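Local coordinates for protein intracellular exo-alpha-(1->5)-L-arabinofuranosidase (Bifidobacterium longum, PDB 2Y2W) that hydrolyses terminal non-reducing alpha-(1->5)-linked L-arabinofuranosyl residues of plant cell-wall arabinans and is also active on arabinoxylan, at residues I79-A87 with M418-W426. Sequence-based numbering, arbitrary orientation.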
ATOM      1  N   ILE D  79      -3.839  20.475 -28.363  1.00 27.81           N
ATOM      2  CA  ILE D  79      -3.991  19.435 -29.377  1.00 27.73           C
ATOM      3  C   ILE D  79      -5.464  19.082 -29.614  1.00 27.78           C
ATOM      4  O   ILE D  79      -5.821  18.585 -30.680  1.00 27.88           O
ATOM      5  CB  ILE D  79      -3.175  18.162 -29.037  1.00 27.69           C
ATOM      6  CG1 ILE D  79      -3.622  17.560 -27.698  1.00 27.58           C
ATOM      7  CG2 ILE D  79      -1.677  18.474 -29.039  1.00 27.49           C
ATOM      8  CD1 ILE D  79      -3.330  16.078 -27.555  1.00 27.29           C
ATOM      9  N   TYR D  80      -6.309  19.355 -28.622  1.00 27.75           N
ATOM     10  CA  TYR D  80      -7.730  19.027 -28.701  1.00 27.77           C
ATOM     11  C   TYR D  80      -8.607  20.272 -28.576  1.00 27.93           C
ATOM     12  O   TYR D  80      -8.567  20.973 -27.562  1.00 28.03           O
ATOM     13  CB  TYR D  80      -8.087  17.998 -27.622  1.00 27.61           C
ATOM     14  CG  TYR D  80      -9.512  17.501 -27.660  1.00 27.04           C
ATOM     15  CD1 TYR D  80      -9.923  16.581 -28.623  1.00 26.70           C
ATOM     16  CD2 TYR D  80     -10.446  17.934 -26.719  1.00 26.72           C
ATOM     17  CE1 TYR D  80     -11.234  16.113 -28.657  1.00 26.58           C
ATOM     18  CE2 TYR D  80     -11.758  17.472 -26.741  1.00 26.31           C
ATOM     19  CZ  TYR D  80     -12.141  16.559 -27.711  1.00 26.50           C
ATOM     20  OH  TYR D  80     -13.433  16.096 -27.743  1.00 26.88           O
ATOM     21  N   GLU D  81      -9.388  20.540 -29.620  1.00 28.15           N
ATOM     22  CA  GLU D  81     -10.311  21.676 -29.655  1.00 28.47           C
ATOM     23  C   GLU D  81     -11.347  21.429 -30.752  1.00 28.71           C
ATOM     24  O   GLU D  81     -11.148  21.844 -31.890  1.00 28.76           O
ATOM     25  CB  GLU D  81      -9.550  22.988 -29.903  1.00 28.42           C
ATOM     26  CG  GLU D  81     -10.295  24.247 -29.471  1.00 28.45           C
ATOM     27  CD  GLU D  81      -9.444  25.511 -29.549  1.00 28.63           C
ATOM     28  OE1 GLU D  81      -8.202  25.419 -29.436  1.00 28.44           O
ATOM     29  OE2 GLU D  81     -10.025  26.605 -29.714  1.00 28.81           O
ATOM     30  N   PRO D  82     -12.454  20.736 -30.412  1.00 29.05           N
ATOM     31  CA  PRO D  82     -13.453  20.261 -31.382  1.00 29.27           C
ATOM     32  C   PRO D  82     -14.126  21.358 -32.209  1.00 29.56           C
ATOM     33  O   PRO D  82     -14.543  21.106 -33.344  1.00 29.64           O
ATOM     34  CB  PRO D  82     -14.498  19.568 -30.502  1.00 29.24           C
ATOM     35  CG  PRO D  82     -13.790  19.250 -29.237  1.00 29.31           C
ATOM     36  CD  PRO D  82     -12.824  20.370 -29.034  1.00 29.18           C
ATOM     37  N   SER D  83     -14.230  22.555 -31.639  1.00 29.86           N
ATOM     38  CA  SER D  83     -14.913  23.671 -32.284  1.00 30.08           C
ATOM     39  C   SER D  83     -13.959  24.574 -33.068  1.00 30.22           C
ATOM     40  O   SER D  83     -14.371  25.614 -33.584  1.00 30.32           O
ATOM     41  CB  SER D  83     -15.674  24.493 -31.240  1.00 30.04           C
ATOM     42  OG  SER D  83     -14.774  25.099 -30.329  1.00 30.21           O
ATOM     43  N   HIS D  84     -12.691  24.177 -33.157  1.00 30.35           N
ATOM     44  CA  HIS D  84     -11.680  24.962 -33.867  1.00 30.44           C
ATOM     45  C   HIS D  84     -11.822  24.839 -35.393  1.00 30.60           C
ATOM     46  O   HIS D  84     -12.118  23.755 -35.899  1.00 30.59           O
ATOM     47  CB  HIS D  84     -10.278  24.548 -33.430  1.00 30.39           C
ATOM     48  CG  HIS D  84      -9.211  25.499 -33.865  1.00 30.64           C
ATOM     49  ND1 HIS D  84      -8.576  25.397 -35.084  1.00 30.16           N
ATOM     50  CD2 HIS D  84      -8.682  26.586 -33.255  1.00 30.65           C
ATOM     51  CE1 HIS D  84      -7.695  26.374 -35.200  1.00 30.82           C
ATOM     52  NE2 HIS D  84      -7.739  27.109 -34.105  1.00 30.92           N
ATOM     53  N   PRO D  85     -11.613  25.952 -36.129  1.00 30.71           N
ATOM     54  CA  PRO D  85     -11.722  25.968 -37.597  1.00 30.89           C
ATOM     55  C   PRO D  85     -10.845  24.955 -38.352  1.00 31.07           C
ATOM     56  O   PRO D  85     -10.991  24.818 -39.568  1.00 31.23           O
ATOM     57  CB  PRO D  85     -11.307  27.397 -37.960  1.00 30.80           C
ATOM     58  CG  PRO D  85     -11.692  28.197 -36.779  1.00 30.71           C
ATOM     59  CD  PRO D  85     -11.432  27.316 -35.591  1.00 30.63           C
ATOM     60  N   THR D  86      -9.949  24.264 -37.646  1.00 31.27           N
ATOM     61  CA  THR D  86      -9.084  23.244 -38.258  1.00 31.41           C
ATOM     62  C   THR D  86      -9.249  21.856 -37.621  1.00 31.54           C
ATOM     63  O   THR D  86      -8.511  20.922 -37.946  1.00 31.49           O
ATOM     64  CB  THR D  86      -7.587  23.641 -38.219  1.00 31.40           C
ATOM     65  OG1 THR D  86      -7.149  23.756 -36.860  1.00 31.50           O
ATOM     66  CG2 THR D  86      -7.347  24.956 -38.952  1.00 31.42           C
ATOM     67  N   ALA D  87     -10.223  21.726 -36.725  1.00 31.68           N
ATOM     68  CA  ALA D  87     -10.481  20.465 -36.036  1.00 31.94           C
ATOM     69  C   ALA D  87     -10.941  19.360 -36.985  1.00 32.05           C
ATOM     70  O   ALA D  87     -11.804  19.579 -37.840  1.00 32.09           O
ATOM     71  CB  ALA D  87     -11.503  20.667 -34.928  1.00 32.06           C
ATOM     72  N   MET D 418       2.621  27.465 -29.746  1.00 31.95           N
ATOM     73  CA  MET D 418       1.548  28.133 -29.023  1.00 32.61           C
ATOM     74  C   MET D 418       0.292  28.114 -29.877  1.00 32.84           C
ATOM     75  O   MET D 418       0.358  28.356 -31.080  1.00 32.96           O
ATOM     76  CB  MET D 418       1.933  29.573 -28.691  1.00 32.81           C
ATOM     77  CG  MET D 418       2.859  29.733 -27.487  1.00 33.56           C
ATOM     78  SD  MET D 418       2.077  29.337 -25.908  1.00 35.28           S
ATOM     79  CE  MET D 418       0.836  30.624 -25.760  1.00 34.20           C
ATOM     80  N   ALA D 419      -0.845  27.826 -29.251  1.00 33.23           N
ATOM     81  CA  ALA D 419      -2.123  27.755 -29.957  1.00 33.58           C
ATOM     82  C   ALA D 419      -3.190  28.602 -29.265  1.00 33.86           C
ATOM     83  O   ALA D 419      -3.524  28.366 -28.101  1.00 33.96           O
ATOM     84  CB  ALA D 419      -2.574  26.309 -30.085  1.00 33.49           C
ATOM     85  N   GLU D 420      -3.712  29.592 -29.987  1.00 34.22           N
ATOM     86  CA  GLU D 420      -4.715  30.513 -29.444  1.00 34.52           C
ATOM     87  C   GLU D 420      -6.150  30.030 -29.642  1.00 34.59           C
ATOM     88  O   GLU D 420      -6.446  29.310 -30.598  1.00 34.62           O
ATOM     89  CB  GLU D 420      -4.543  31.916 -30.036  1.00 34.62           C
ATOM     90  CG  GLU D 420      -3.642  32.844 -29.215  1.00 35.18           C
ATOM     91  CD  GLU D 420      -2.163  32.529 -29.362  1.00 35.76           C
ATOM     92  OE1 GLU D 420      -1.788  31.868 -30.353  1.00 36.26           O
ATOM     93  OE2 GLU D 420      -1.372  32.947 -28.487  1.00 36.24           O
ATOM     94  N   GLU D 421      -7.027  30.444 -28.731  1.00 34.74           N
ATOM     95  CA  GLU D 421      -8.441  30.068 -28.752  1.00 34.97           C
ATOM     96  C   GLU D 421      -9.101  30.462 -30.072  1.00 34.86           C
ATOM     97  O   GLU D 421      -9.078  31.634 -30.462  1.00 34.76           O
ATOM     98  CB  GLU D 421      -9.197  30.729 -27.593  1.00 35.14           C
ATOM     99  CG  GLU D 421      -8.676  30.400 -26.195  1.00 35.99           C
ATOM    100  CD  GLU D 421      -9.236  31.326 -25.117  1.00 37.02           C
ATOM    101  OE1 GLU D 421     -10.254  32.011 -25.369  1.00 37.51           O
ATOM    102  OE2 GLU D 421      -8.653  31.369 -24.012  1.00 37.08           O
ATOM    103  N   HIS D 422      -9.670  29.467 -30.750  1.00 34.71           N
ATOM    104  CA  HIS D 422     -10.406  29.652 -32.005  1.00 34.61           C
ATOM    105  C   HIS D 422      -9.601  30.408 -33.075  1.00 34.53           C
ATOM    106  O   HIS D 422     -10.167  30.989 -34.009  1.00 34.44           O
ATOM    107  CB  HIS D 422     -11.746  30.345 -31.734  1.00 34.63           C
ATOM    108  CG  HIS D 422     -12.878  29.817 -32.556  1.00 34.84           C
ATOM    109  ND1 HIS D 422     -13.053  30.145 -33.883  1.00 35.28           N
ATOM    110  CD2 HIS D 422     -13.900  28.988 -32.235  1.00 35.04           C
ATOM    111  CE1 HIS D 422     -14.132  29.539 -34.346  1.00 35.51           C
ATOM    112  NE2 HIS D 422     -14.664  28.831 -33.365  1.00 35.36           N
ATOM    113  N   GLY D 423      -8.277  30.386 -32.932  1.00 34.39           N
ATOM    114  CA  GLY D 423      -7.392  31.137 -33.812  1.00 34.26           C
ATOM    115  C   GLY D 423      -6.147  30.382 -34.233  1.00 34.16           C
ATOM    116  O   GLY D 423      -6.151  29.149 -34.268  1.00 34.20           O
ATOM    117  N   PRO D 424      -5.064  31.120 -34.543  1.00 34.03           N
ATOM    118  CA  PRO D 424      -3.877  30.534 -35.156  1.00 33.90           C
ATOM    119  C   PRO D 424      -2.980  29.776 -34.178  1.00 33.79           C
ATOM    120  O   PRO D 424      -3.108  29.921 -32.961  1.00 33.82           O
ATOM    121  CB  PRO D 424      -3.136  31.758 -35.696  1.00 33.91           C
ATOM    122  CG  PRO D 424      -3.480  32.840 -34.738  1.00 33.99           C
ATOM    123  CD  PRO D 424      -4.880  32.557 -34.261  1.00 33.99           C
ATOM    124  N   ALA D 425      -2.092  28.958 -34.734  1.00 33.65           N
ATOM    125  CA  ALA D 425      -1.004  28.354 -33.985  1.00 33.40           C
ATOM    126  C   ALA D 425       0.300  28.878 -34.569  1.00 33.34           C
ATOM    127  O   ALA D 425       0.432  29.011 -35.789  1.00 33.44           O
ATOM    128  CB  ALA D 425      -1.066  26.847 -34.075  1.00 33.41           C
ATOM    129  N   TRP D 426       1.256  29.188 -33.700  1.00 33.16           N
ATOM    130  CA  TRP D 426       2.508  29.802 -34.135  1.00 33.03           C
ATOM    131  C   TRP D 426       3.733  29.221 -33.434  1.00 33.13           C
ATOM    132  O   TRP D 426       3.619  28.582 -32.383  1.00 33.21           O
ATOM    133  CB  TRP D 426       2.455  31.327 -33.976  1.00 32.83           C
ATOM    134  CG  TRP D 426       2.070  31.808 -32.599  1.00 32.40           C
ATOM    135  CD1 TRP D 426       0.804  32.011 -32.129  1.00 32.06           C
ATOM    136  CD2 TRP D 426       2.956  32.168 -31.530  1.00 31.48           C
ATOM    137  NE1 TRP D 426       0.846  32.461 -30.832  1.00 31.79           N
ATOM    138  CE2 TRP D 426       2.154  32.569 -30.441  1.00 31.56           C
ATOM    139  CE3 TRP D 426       4.348  32.187 -31.387  1.00 31.63           C
ATOM    140  CZ2 TRP D 426       2.697  32.988 -29.221  1.00 31.32           C
ATOM    141  CZ3 TRP D 426       4.890  32.600 -30.173  1.00 31.65           C
ATOM    142  CH2 TRP D 426       4.062  32.992 -29.106  1.00 31.35           C
TER
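The type II turn Glu420–Gly423, which closes the two-stranded hairpin of 417-419 and 425-427, docks through His422 and Gly423 onto Glu81, His84 and Pro85 of the loop that follows helix 75-79. Two hydrogen bonds tie them. His84 NE2 donates to Gly423 O at 2.6 Å, the oxygen lying in the imidazole plane and accepting on a lone pair in its carbonyl plane. With CG anti to the backbone N (chi1 -167°), the His84 ring reaches the turn, while on its other nitrogen Thr86 N donates to ND1 over 3.1 Å. Glu81, its chain extended, takes His422 N on the syn lone pair of OE2 at 3.1 Å; its OE1 forms a salt bridge with Arg93, whose NH1 also hydrogen-bonds Glu420 O. In this family 51 enzyme the contact links the loop regions that follow the first and last strands of the (beta/alpha)8 barrel, neighbours in the closed barrel, away from the probable catalytic residues. A leucine in place of His84 would probably leave Gly423 O and Thr86 N without these partners. At the exposed margin Pro85 CD lies over one face of the His422 ring, 3.9 Å from its centroid, a CH-pi contact.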